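Local atomic coordinates of tartrate dehydrogenase/decarboxylase (Pseudomonas putida, PDB entry 3FLK), a protein that oxidises tartrate to oxaloglycolate with NAD+, converts meso-tartrate to D-glycerate and oxidatively decarboxylates D-malate to pyruvate, using magnesium or manganese. Residues A[21-26]-A[348-353]; A[304-309]-A[325-330]; A[185-190]-A[215-220]; A[129-134]-A[238-243]. The protein carries 1 engineered substitution. All blocks are in the same frame, centred on the assembly; numbering follows the deposited sequence.

Interaction 1 (A[21-26]-A[348-353]); sequences LPEGIR and STQQVG
E23 and G353 bring the backbones of two helices together here, their CA atoms 5.0 Å apart. The segments 21-26 and 348-353 run in nearly the same direction, 11° between their axes, which are 9.4 Å apart at closest. G353 has no side chain, and the carboxylate of E23 occupies the place where one would stand: OE2 lies 3.3 Å from G353 CA. The E23 chain bends at chi2 (-47°), which brings CD to 3.8 Å from Q350 CA; CG, nearer the backbone, lies 4.0 Å from T349 CG2. The other oxygen, OE1, sits against Q350 CG, and the carboxylate plane stands nearly perpendicular to the Q350 amide. A water accepts from Q350 NE2 and donates to E23 OE1, bridging the two polar ends; NE2 also bonds to N294. One turn along its own helix, R26 reaches with an extended chain to E23, and its NH1 donates in the guanidinium plane to the syn lone pair of OE2 at 3.3 Å, a salt bridge. An alanine at E23 would probably leave the R26 guanidinium without this mate and open a gap over G353. S348 and Q351 form a capping box. This near-parallel packing, a glycine admitting a buried acid, joins a helix from near the start of the chain to its last helix, within the isocitrate/isopropylmalate dehydrogenase fold.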
loop_
_atom_site.group_PDB
_atom_site.type_symbol
_atom_site.label_atom_id
_atom_site.label_comp_id
_atom_site.label_asym_id
_atom_site.label_seq_id
_atom_site.Cartn_x
_atom_site.Cartn_y
_atom_site.Cartn_z
ATOM N N LEU A 21 -24.347 12.963 0.448
ATOM C CA LEU A 21 -24.433 14.146 1.317
ATOM C C LEU A 21 -25.835 14.413 1.888
ATOM O O LEU A 21 -25.964 14.621 3.095
ATOM C CB LEU A 21 -23.876 15.411 0.643
ATOM C CG LEU A 21 -23.913 16.662 1.535
ATOM C CD1 LEU A 21 -22.772 16.646 2.533
ATOM C CD2 LEU A 21 -23.883 17.940 0.721
ATOM N N PRO A 22 -26.883 14.420 1.032
ATOM C CA PRO A 22 -28.236 14.634 1.563
ATOM C C PRO A 22 -28.650 13.598 2.611
ATOM O O PRO A 22 -29.444 13.913 3.497
ATOM C CB PRO A 22 -29.123 14.524 0.318
ATOM C CG PRO A 22 -28.220 14.870 -0.815
ATOM C CD PRO A 22 -26.905 14.268 -0.435
ATOM N N GLU A 23 -28.108 12.385 2.521
ATOM C CA GLU A 23 -28.374 11.356 3.527
ATOM C C GLU A 23 -27.666 11.659 4.848
ATOM O O GLU A 23 -28.219 11.425 5.922
ATOM C CB GLU A 23 -28.009 9.955 3.013
ATOM C CG GLU A 23 -28.764 9.521 1.745
ATOM C CD GLU A 23 -30.264 9.790 1.808
ATOM O OE1 GLU A 23 -30.823 10.273 0.799
ATOM O OE2 GLU A 23 -30.886 9.531 2.861
ATOM N N GLY A 24 -26.444 12.182 4.758
ATOM C CA GLY A 24 -25.715 12.652 5.935
ATOM C C GLY A 24 -26.459 13.770 6.649
ATOM O O GLY A 24 -26.634 13.727 7.868
ATOM N N ILE A 25 -26.907 14.760 5.881
ATOM C CA ILE A 25 -27.681 15.884 6.418
ATOM C C ILE A 25 -29.000 15.406 7.045
ATOM O O ILE A 25 -29.383 15.867 8.122
ATOM C CB ILE A 25 -27.921 16.976 5.341
ATOM C CG1 ILE A 25 -26.588 17.637 4.959
ATOM C CG2 ILE A 25 -28.923 18.032 5.834
ATOM C CD1 ILE A 25 -26.615 18.403 3.646
ATOM N N ARG A 26 -29.668 14.464 6.377
ATOM C CA ARG A 26 -30.907 13.862 6.877
ATOM C C ARG A 26 -30.734 13.316 8.298
ATOM O O ARG A 26 -31.513 13.649 9.193
ATOM C CB ARG A 26 -31.365 12.750 5.929
ATOM C CG ARG A 26 -32.712 12.120 6.253
ATOM C CD ARG A 26 -32.964 10.954 5.311
ATOM N NE ARG A 26 -34.381 10.613 5.198
ATOM C CZ ARG A 26 -34.899 9.907 4.197
ATOM N NH1 ARG A 26 -34.122 9.468 3.213
ATOM N NH2 ARG A 26 -36.199 9.643 4.179
ATOM N N SER A 348 -31.374 0.914 -1.543
ATOM C CA SER A 348 -30.764 2.039 -2.240
ATOM C C SER A 348 -30.122 2.998 -1.240
ATOM O O SER A 348 -30.361 2.900 -0.038
ATOM C CB SER A 348 -31.818 2.788 -3.055
ATOM O OG SER A 348 -32.659 3.551 -2.204
ATOM N N THR A 349 -29.320 3.929 -1.753
ATOM C CA THR A 349 -28.697 4.977 -0.949
ATOM C C THR A 349 -29.718 5.665 -0.035
ATOM O O THR A 349 -29.503 5.777 1.177
ATOM C CB THR A 349 -28.035 6.042 -1.858
ATOM O OG1 THR A 349 -27.109 5.405 -2.745
ATOM C CG2 THR A 349 -27.306 7.100 -1.034
ATOM N N GLN A 350 -30.828 6.101 -0.631
ATOM C CA GLN A 350 -31.860 6.861 0.075
ATOM C C GLN A 350 -32.579 6.017 1.121
ATOM O O GLN A 350 -32.938 6.520 2.184
ATOM C CB GLN A 350 -32.869 7.459 -0.916
ATOM C CG GLN A 350 -32.299 8.550 -1.840
ATOM C CD GLN A 350 -31.379 8.007 -2.925
ATOM O OE1 GLN A 350 -31.474 6.837 -3.320
ATOM N NE2 GLN A 350 -30.480 8.857 -3.415
ATOM N N GLN A 351 -32.777 4.735 0.819
ATOM C CA GLN A 351 -33.420 3.807 1.754
ATOM C C GLN A 351 -32.565 3.543 2.995
ATOM O O GLN A 351 -33.096 3.411 4.095
ATOM C CB GLN A 351 -33.781 2.490 1.061
ATOM C CG GLN A 351 -34.989 2.586 0.127
ATOM C CD GLN A 351 -35.245 1.303 -0.652
ATOM O OE1 GLN A 351 -34.314 0.590 -1.023
ATOM N NE2 GLN A 351 -36.518 1.014 -0.913
ATOM N N VAL A 352 -31.247 3.467 2.818
ATOM C CA VAL A 352 -30.333 3.298 3.956
ATOM C C VAL A 352 -30.326 4.556 4.831
ATOM O O VAL A 352 -30.398 4.465 6.061
ATOM C CB VAL A 352 -28.897 2.915 3.505
ATOM C CG1 VAL A 352 -27.955 2.813 4.708
ATOM C CG2 VAL A 352 -28.917 1.594 2.745
ATOM N N GLY A 353 -30.253 5.721 4.191
ATOM C CA GLY A 353 -30.363 7.003 4.890
ATOM C C GLY A 353 -31.626 7.081 5.730
ATOM O O GLY A 353 -31.579 7.452 6.905
HETATM O O HOH W 1 -29.522 11.007 -1.726
#

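Interaction 2 (A[304-309]-A[325-330]); sequences SGALML and DMLNAI
A306 meets M326 and L327 in a buried, wholly apolar packing of two antiparallel helices, 299-313 and 317-336, which follow each other in the chain. The short segments cross at -163° with their axes 9.7 Å apart. A306 is the small residue at the centre: its CB lies 3.9 Å from M326 CB and 3.7 Å from L327 CD2, so the small side chain fits between the two residues of the facing helix. M326, a selenomethionine, does most of the reaching. Its chain turns at chi3 (70°), which brings the terminal CE back over the helix backbone, 3.6 Å from A306 N and near the carbonyl carbon of G305. With the short turn between them, the two helices make an antiparallel helical hairpin in the isocitrate/isopropylmalate dehydrogenase fold. L309, one turn beyond A306, meets the selenium of M326 with its CD1 at 3.8 Å; the two side chains cross at about a right angle. Helix 17-35 closes the same cluster, V27 and L28 touching M326 and L28 also touching L309, while L360 of helix 349-361 packs on M326 as well.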
loop_
_atom_site.group_PDB
_atom_site.type_symbol
_atom_site.label_atom_id
_atom_site.label_comp_id
_atom_site.label_asym_id
_atom_site.label_seq_id
_atom_site.Cartn_x
_atom_site.Cartn_y
_atom_site.Cartn_z
ATOM N N SER A 304 -19.076 10.243 9.216
ATOM C CA SER A 304 -18.316 11.505 9.165
ATOM C C SER A 304 -19.056 12.644 9.861
ATOM O O SER A 304 -18.439 13.478 10.527
ATOM C CB SER A 304 -18.012 11.913 7.721
ATOM O OG SER A 304 -17.089 11.024 7.129
ATOM N N GLY A 305 -20.379 12.667 9.698
ATOM C CA GLY A 305 -21.238 13.648 10.354
ATOM C C GLY A 305 -21.234 13.497 11.861
ATOM O O GLY A 305 -21.191 14.492 12.585
ATOM N N ALA A 306 -21.283 12.250 12.327
ATOM C CA ALA A 306 -21.190 11.943 13.751
ATOM C C ALA A 306 -19.864 12.428 14.344
ATOM O O ALA A 306 -19.841 12.998 15.439
ATOM C CB ALA A 306 -21.374 10.454 13.994
ATOM N N LEU A 307 -18.771 12.210 13.610
ATOM C CA LEU A 307 -17.450 12.702 14.013
ATOM C C LEU A 307 -17.428 14.224 14.105
ATOM O O LEU A 307 -16.800 14.785 15.005
ATOM C CB LEU A 307 -16.357 12.217 13.048
ATOM C CG LEU A 307 -16.088 10.711 12.942
ATOM C CD1 LEU A 307 -14.988 10.444 11.926
ATOM C CD2 LEU A 307 -15.728 10.103 14.294
HETATM N N MSE A 308 -18.120 14.875 13.172
HETATM C CA MSE A 308 -18.239 16.330 13.136
HETATM C C MSE A 308 -18.918 16.881 14.391
HETATM O O MSE A 308 -18.459 17.872 14.966
HETATM C CB MSE A 308 -18.988 16.772 11.876
HETATM C CG MSE A 308 -19.125 18.276 11.714
HETATM SE SE MSE A 308 -19.718 18.761 9.934
HETATM C CE MSE A 308 -19.790 20.672 10.157
ATOM N N LEU A 309 -20.004 16.232 14.811
ATOM C CA LEU A 309 -20.740 16.646 16.005
ATOM C C LEU A 309 -19.917 16.423 17.267
ATOM O O LEU A 309 -19.921 17.259 18.171
ATOM C CB LEU A 309 -22.083 15.912 16.108
ATOM C CG LEU A 309 -23.133 16.169 15.020
ATOM C CD1 LEU A 309 -24.438 15.464 15.379
ATOM C CD2 LEU A 309 -23.373 17.663 14.793
ATOM N N ASP A 325 -25.581 8.128 19.478
ATOM C CA ASP A 325 -26.846 7.642 18.917
ATOM C C ASP A 325 -26.744 7.363 17.421
ATOM O O ASP A 325 -27.372 6.432 16.916
ATOM C CB ASP A 325 -27.986 8.627 19.193
ATOM C CG ASP A 325 -28.551 8.493 20.601
ATOM O OD1 ASP A 325 -28.068 7.637 21.374
ATOM O OD2 ASP A 325 -29.486 9.249 20.932
HETATM N N MSE A 326 -25.952 8.171 16.720
HETATM C CA MSE A 326 -25.714 7.973 15.293
HETATM C C MSE A 326 -24.943 6.684 15.026
HETATM O O MSE A 326 -25.276 5.939 14.105
HETATM C CB MSE A 326 -25.004 9.183 14.685
HETATM C CG MSE A 326 -25.919 10.386 14.545
HETATM SE SE MSE A 326 -25.063 11.988 13.871
HETATM C CE MSE A 326 -24.751 11.405 12.034
ATOM N N LEU A 327 -23.933 6.415 15.850
ATOM C CA LEU A 327 -23.180 5.166 15.770
ATOM C C LEU A 327 -24.050 3.963 16.129
ATOM O O LEU A 327 -23.962 2.921 15.486
ATOM C CB LEU A 327 -21.931 5.216 16.658
ATOM C CG LEU A 327 -20.601 5.659 16.028
ATOM C CD1 LEU A 327 -20.060 4.604 15.054
ATOM C CD2 LEU A 327 -20.699 7.025 15.351
ATOM N N ASN A 328 -24.886 4.126 17.152
ATOM C CA ASN A 328 -25.865 3.116 17.550
ATOM C C ASN A 328 -26.806 2.783 16.391
ATOM O O ASN A 328 -27.028 1.611 16.087
ATOM C CB ASN A 328 -26.659 3.604 18.774
ATOM C CG ASN A 328 -27.420 2.485 19.483
ATOM O OD1 ASN A 328 -27.588 1.386 18.957
ATOM N ND2 ASN A 328 -27.892 2.775 20.691
ATOM N N ALA A 329 -27.329 3.820 15.740
ATOM C CA ALA A 329 -28.235 3.663 14.600
ATOM C C ALA A 329 -27.554 2.967 13.416
ATOM O O ALA A 329 -28.147 2.098 12.780
ATOM C CB ALA A 329 -28.800 5.017 14.179
ATOM N N ILE A 330 -26.310 3.356 13.135
ATOM C CA ILE A 330 -25.504 2.724 12.087
ATOM C C ILE A 330 -25.303 1.230 12.375
ATOM O O ILE A 330 -25.535 0.395 11.499
ATOM C CB ILE A 330 -24.138 3.452 11.889
ATOM C CG1 ILE A 330 -24.349 4.796 11.183
ATOM C CG2 ILE A 330 -23.166 2.587 11.085
ATOM C CD1 ILE A 330 -23.200 5.788 11.344
#

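Interaction 3 (A[185-190]-A[215-220]); sequences KHVTSA and PHVSWD
S218 O is gripped by two donors from one residue pair on the neighbouring strand. V187 N approaches it nearly along the C=O axis at 2.8 Å, whereas the ring nitrogen H186 ND1 comes at 3.2 Å from above the carbonyl plane, 72° out of it. In H186, chi1 (172°) sets CG anti to the backbone N, and chi2 (52°) turns the ring so that ND1 faces S218 O. The same ring meets D220 at its edge, where CE1 lies 3.0 Å from OD2. D220 OD2 in turn accepts the hydroxyl proton of T188 OG1 on its syn lone pair, at 2.9 Å, and a water links H186 NE2 with D220 OD1. H186, T188, S218 and D220 thus share one polar face. The other face is greasier: V187 CG2 packs against V217 CG1 at 3.8 Å, and F176 of helix 165-181 lies on both valines. The backbones run parallel, S218 N donating to K185 O, D220 N to V187 O and S189 N to D220 O, as in a beta-alpha-beta unit, here with helix 199-211 as its crossover. Strand 218-223 is one of the two outermost strands of the sheet within this chain. The T188 hydroxyl and the water, each giving a proton to D220, would be expected to steady its carboxylate, and the hydroxyl's donation would tend to favour the charged form.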
loop_
_atom_site.group_PDB
_atom_site.type_symbol
_atom_site.label_atom_id
_atom_site.label_comp_id
_atom_site.label_asym_id
_atom_site.label_seq_id
_atom_site.Cartn_x
_atom_site.Cartn_y
_atom_site.Cartn_z
ATOM N N LYS A 185 -3.041 1.494 24.487
ATOM C CA LYS A 185 -1.844 2.351 24.537
ATOM C C LYS A 185 -0.731 1.836 23.620
ATOM O O LYS A 185 0.366 1.493 24.075
ATOM C CB LYS A 185 -1.350 2.531 25.983
ATOM C CG LYS A 185 -2.435 3.011 26.939
ATOM C CD LYS A 185 -1.871 3.552 28.240
ATOM C CE LYS A 185 -2.959 3.655 29.307
ATOM N NZ LYS A 185 -4.152 4.434 28.857
ATOM N N HIS A 186 -1.030 1.781 22.325
ATOM C CA HIS A 186 -0.113 1.208 21.345
ATOM C C HIS A 186 -0.123 1.992 20.031
ATOM O O HIS A 186 -1.187 2.249 19.462
ATOM C CB HIS A 186 -0.448 -0.273 21.120
ATOM C CG HIS A 186 0.301 -0.909 19.989
ATOM N ND1 HIS A 186 1.672 -0.842 19.871
ATOM C CD2 HIS A 186 -0.132 -1.644 18.938
ATOM C CE1 HIS A 186 2.052 -1.498 18.791
ATOM N NE2 HIS A 186 0.976 -1.993 18.205
ATOM N N VAL A 187 1.069 2.375 19.570
ATOM C CA VAL A 187 1.239 3.099 18.307
ATOM C C VAL A 187 2.082 2.280 17.334
ATOM O O VAL A 187 3.176 1.830 17.679
ATOM C CB VAL A 187 1.913 4.490 18.512
ATOM C CG1 VAL A 187 2.294 5.127 17.175
ATOM C CG2 VAL A 187 1.014 5.423 19.284
ATOM N N THR A 188 1.561 2.091 16.121
ATOM C CA THR A 188 2.348 1.540 15.020
ATOM C C THR A 188 2.679 2.665 14.047
ATOM O O THR A 188 1.792 3.394 13.604
ATOM C CB THR A 188 1.602 0.400 14.282
ATOM O OG1 THR A 188 1.297 -0.646 15.207
ATOM C CG2 THR A 188 2.454 -0.174 13.149
ATOM N N SER A 189 3.965 2.814 13.743
ATOM C CA SER A 189 4.425 3.817 12.796
ATOM C C SER A 189 4.689 3.171 11.440
ATOM O O SER A 189 5.465 2.219 11.344
ATOM C CB SER A 189 5.699 4.490 13.318
ATOM O OG SER A 189 6.077 5.572 12.481
ATOM N N ALA A 190 4.030 3.679 10.400
ATOM C CA ALA A 190 4.292 3.227 9.036
ATOM C C ALA A 190 5.579 3.866 8.526
ATOM O O ALA A 190 5.746 5.084 8.599
ATOM C CB ALA A 190 3.123 3.566 8.113
ATOM N N PRO A 215 6.052 7.014 28.378
ATOM C CA PRO A 215 6.416 5.754 29.027
ATOM C C PRO A 215 5.312 4.687 28.999
ATOM O O PRO A 215 5.623 3.496 28.962
ATOM C CB PRO A 215 6.730 6.174 30.471
ATOM C CG PRO A 215 6.081 7.508 30.646
ATOM C CD PRO A 215 6.169 8.158 29.304
ATOM N N HIS A 216 4.047 5.108 29.004
ATOM C CA HIS A 216 2.919 4.165 29.021
ATOM C C HIS A 216 2.610 3.548 27.654
ATOM O O HIS A 216 2.001 2.475 27.577
ATOM C CB HIS A 216 1.649 4.823 29.576
ATOM C CG HIS A 216 1.834 5.494 30.902
ATOM N ND1 HIS A 216 1.194 6.668 31.234
ATOM C CD2 HIS A 216 2.590 5.162 31.976
ATOM C CE1 HIS A 216 1.544 7.028 32.456
ATOM N NE2 HIS A 216 2.388 6.130 32.929
ATOM N N VAL A 217 3.025 4.224 26.585
ATOM C CA VAL A 217 2.690 3.796 25.224
ATOM C C VAL A 217 3.714 2.822 24.626
ATOM O O VAL A 217 4.907 3.117 24.537
ATOM C CB VAL A 217 2.457 5.011 24.279
ATOM C CG1 VAL A 217 2.115 4.552 22.863
ATOM C CG2 VAL A 217 1.347 5.899 24.821
ATOM N N SER A 218 3.219 1.653 24.237
ATOM C CA SER A 218 3.988 0.673 23.486
ATOM C C SER A 218 4.040 1.122 22.022
ATOM O O SER A 218 3.032 1.569 21.472
ATOM C CB SER A 218 3.310 -0.694 23.605
ATOM O OG SER A 218 3.924 -1.666 22.779
ATOM N N TRP A 219 5.208 1.025 21.393
ATOM C CA TRP A 219 5.329 1.447 19.995
ATOM C C TRP A 219 6.210 0.536 19.145
ATOM O O TRP A 219 7.203 -0.019 19.623
ATOM C CB TRP A 219 5.778 2.914 19.889
ATOM C CG TRP A 219 7.266 3.128 19.951
ATOM C CD1 TRP A 219 8.043 3.163 21.076
ATOM C CD2 TRP A 219 8.154 3.343 18.842
ATOM N NE1 TRP A 219 9.359 3.380 20.736
ATOM C CE2 TRP A 219 9.455 3.496 19.373
ATOM C CE3 TRP A 219 7.977 3.417 17.454
ATOM C CZ2 TRP A 219 10.575 3.718 18.565
ATOM C CZ3 TRP A 219 9.093 3.638 16.648
ATOM C CH2 TRP A 219 10.376 3.785 17.209
ATOM N N ASP A 220 5.828 0.384 17.880
ATOM C CA ASP A 220 6.638 -0.348 16.910
ATOM C C ASP A 220 6.604 0.342 15.546
ATOM O O ASP A 220 5.687 1.115 15.250
ATOM C CB ASP A 220 6.186 -1.813 16.805
ATOM C CG ASP A 220 4.857 -1.979 16.076
ATOM O OD1 ASP A 220 4.782 -2.838 15.172
ATOM O OD2 ASP A 220 3.889 -1.263 16.400
HETATM O O HOH W 2 1.839 -4.088 15.908
#

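Interaction 4 (A[129-134]-A[238-243]); sequences DFVVVR and FDVVVA. With OXL (oxalate ion), chain G.
V131, V133, V240 and V242 make the tight side of this parallel strand pair. The bonds alternate across it: V241 N donates to V131 O at 2.8 Å, V133 N to V241 O at 2.7 Å, with V131 N reaching D239 O and A243 N reaching V133 O. V131 CG1 and V240 CG2 lie alongside at 3.8 Å, and V240 CG1 also touches V133 CG2. At the start of the strands the join loosens: one water accepts from D129 N and probably donates to F238 O, another probably donates to D129 O and D239 OD1, while R182 holds D239 OD2 in a salt bridge. On the other face F130 CG, placed by a chi1 of 61°, lies 4.0 Å from F238 CB. The far end opens on the active site, where R134, extended from CG to NE, puts NH1 2.9 Å from oxalate O2, a nearly straight bond in the guanidinium plane; N245 O holds NE. A leucine at R134 would probably leave oxalate O2 without this charged donor and N245 O without the NE. Strands 105-111 and 186-191 flank the pair; helix 165-181 packs on the valine face, and F231 meets both phenylalanine rings on the other.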
loop_
_atom_site.group_PDB
_atom_site.type_symbol
_atom_site.label_atom_id
_atom_site.label_comp_id
_atom_site.label_asym_id
_atom_site.label_seq_id
_atom_site.Cartn_x
_atom_site.Cartn_y
_atom_site.Cartn_z
ATOM N N ASP A 129 -10.336 -3.267 14.820
ATOM C CA ASP A 129 -10.768 -2.055 15.508
ATOM C C ASP A 129 -9.561 -1.166 15.783
ATOM O O ASP A 129 -8.918 -1.269 16.832
ATOM C CB ASP A 129 -11.503 -2.397 16.812
ATOM C CG ASP A 129 -12.431 -1.278 17.283
ATOM O OD1 ASP A 129 -12.306 -0.124 16.810
ATOM O OD2 ASP A 129 -13.298 -1.561 18.141
ATOM N N PHE A 130 -9.245 -0.304 14.822
ATOM C CA PHE A 130 -8.115 0.607 14.965
ATOM C C PHE A 130 -8.356 1.961 14.300
ATOM O O PHE A 130 -9.382 2.170 13.646
ATOM C CB PHE A 130 -6.799 -0.049 14.500
ATOM C CG PHE A 130 -6.785 -0.467 13.052
ATOM C CD1 PHE A 130 -6.393 0.425 12.057
ATOM C CD2 PHE A 130 -7.126 -1.768 12.688
ATOM C CE1 PHE A 130 -6.365 0.038 10.721
ATOM C CE2 PHE A 130 -7.100 -2.170 11.353
ATOM C CZ PHE A 130 -6.719 -1.262 10.367
ATOM N N VAL A 131 -7.415 2.880 14.492
ATOM C CA VAL A 131 -7.519 4.216 13.926
ATOM C C VAL A 131 -6.235 4.598 13.183
ATOM O O VAL A 131 -5.126 4.458 13.708
ATOM C CB VAL A 131 -7.923 5.273 15.004
ATOM C CG1 VAL A 131 -6.934 5.300 16.168
ATOM C CG2 VAL A 131 -8.085 6.663 14.393
ATOM N N VAL A 132 -6.404 5.050 11.944
ATOM C CA VAL A 132 -5.296 5.579 11.160
ATOM C C VAL A 132 -5.195 7.081 11.400
ATOM O O VAL A 132 -6.170 7.815 11.232
ATOM C CB VAL A 132 -5.461 5.270 9.651
ATOM C CG1 VAL A 132 -4.358 5.940 8.823
ATOM C CG2 VAL A 132 -5.476 3.763 9.417
ATOM N N VAL A 133 -4.011 7.516 11.826
ATOM C CA VAL A 133 -3.701 8.925 12.015
ATOM C C VAL A 133 -2.759 9.310 10.875
ATOM O O VAL A 133 -1.592 8.909 10.854
ATOM C CB VAL A 133 -3.051 9.190 13.403
ATOM C CG1 VAL A 133 -2.712 10.665 13.580
ATOM C CG2 VAL A 133 -3.976 8.722 14.531
ATOM N N ARG A 134 -3.289 10.067 9.921
ATOM C CA ARG A 134 -2.576 10.370 8.683
ATOM C C ARG A 134 -2.138 11.832 8.634
ATOM O O ARG A 134 -2.951 12.739 8.834
ATOM C CB ARG A 134 -3.470 10.025 7.482
ATOM C CG ARG A 134 -2.965 10.498 6.124
ATOM C CD ARG A 134 -4.098 10.499 5.110
ATOM N NE ARG A 134 -3.666 10.953 3.790
ATOM C CZ ARG A 134 -4.490 11.247 2.789
ATOM N NH1 ARG A 134 -5.803 11.142 2.948
ATOM N NH2 ARG A 134 -3.999 11.649 1.623
ATOM N N PHE A 238 -3.266 -4.092 15.806
ATOM C CA PHE A 238 -3.239 -2.641 15.629
ATOM C C PHE A 238 -4.272 -1.901 16.466
ATOM O O PHE A 238 -5.386 -2.390 16.675
ATOM C CB PHE A 238 -3.367 -2.283 14.142
ATOM C CG PHE A 238 -2.351 -2.972 13.278
ATOM C CD1 PHE A 238 -1.018 -2.568 13.294
ATOM C CD2 PHE A 238 -2.718 -4.048 12.475
ATOM C CE1 PHE A 238 -0.069 -3.216 12.516
ATOM C CE2 PHE A 238 -1.775 -4.703 11.688
ATOM C CZ PHE A 238 -0.448 -4.285 11.709
ATOM N N ASP A 239 -3.880 -0.726 16.953
ATOM C CA ASP A 239 -4.793 0.176 17.648
ATOM C C ASP A 239 -4.706 1.590 17.085
ATOM O O ASP A 239 -5.695 2.119 16.576
ATOM C CB ASP A 239 -4.532 0.185 19.155
ATOM C CG ASP A 239 -5.668 0.831 19.932
ATOM O OD1 ASP A 239 -6.799 0.298 19.893
ATOM O OD2 ASP A 239 -5.436 1.875 20.573
ATOM N N VAL A 240 -3.532 2.209 17.200
ATOM C CA VAL A 240 -3.276 3.504 16.568
ATOM C C VAL A 240 -2.171 3.317 15.532
ATOM O O VAL A 240 -1.080 2.845 15.860
ATOM C CB VAL A 240 -2.873 4.595 17.595
ATOM C CG1 VAL A 240 -2.506 5.903 16.897
ATOM C CG2 VAL A 240 -3.995 4.834 18.597
ATOM N N VAL A 241 -2.472 3.661 14.283
ATOM C CA VAL A 241 -1.497 3.579 13.197
ATOM C C VAL A 241 -1.213 4.984 12.672
ATOM O O VAL A 241 -2.105 5.656 12.150
ATOM C CB VAL A 241 -1.970 2.642 12.049
ATOM C CG1 VAL A 241 -0.884 2.493 10.985
ATOM C CG2 VAL A 241 -2.359 1.269 12.593
ATOM N N VAL A 242 0.030 5.429 12.835
ATOM C CA VAL A 242 0.443 6.755 12.386
ATOM C C VAL A 242 1.272 6.637 11.104
ATOM O O VAL A 242 2.134 5.761 10.984
ATOM C CB VAL A 242 1.174 7.558 13.515
ATOM C CG1 VAL A 242 2.494 6.895 13.927
ATOM C CG2 VAL A 242 1.380 9.023 13.113
ATOM N N ALA A 243 0.988 7.511 10.142
ATOM C CA ALA A 243 1.564 7.392 8.804
ATOM C C ALA A 243 1.659 8.733 8.086
ATOM O O ALA A 243 0.956 9.686 8.430
ATOM C CB ALA A 243 0.749 6.398 7.967
HETATM C C1 OXL G . -7.204 10.321 -1.402
HETATM C C2 OXL G . -7.546 10.471 0.015
HETATM O O1 OXL G . -7.316 9.189 -1.933
HETATM O O2 OXL G . -7.422 11.586 0.567
HETATM O O3 OXL G . -6.797 11.315 -2.044
HETATM O O4 OXL G . -7.952 9.464 0.644
HETATM O O HOH W 3 -7.394 -4.144 15.437
HETATM O O HOH W 4 -7.730 -2.224 19.038
#

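How the interactions relate
Interactions 3 and 4 belong to one mixed sheet and share a boundary: T188 of interaction 3 bonds by its backbone to V240 and V242 of interaction 4, so strand 240-243 is held on both sides. Interaction 4 is buried and largely valine, with an arginine at its end turned to the oxalate; interaction 3, at the sheet's edge in this chain, is only partly buried and adds a histidine, hydroxyl and carboxylate network. Interactions 1 and 2 are buried helix packings with centres 13 Å apart, and helix 17-35 takes part in or borders both. Interaction 2 is purely apolar, whereas interaction 1 has a buried acid paired to an arginine of its own helix, and a water bridging the two helices.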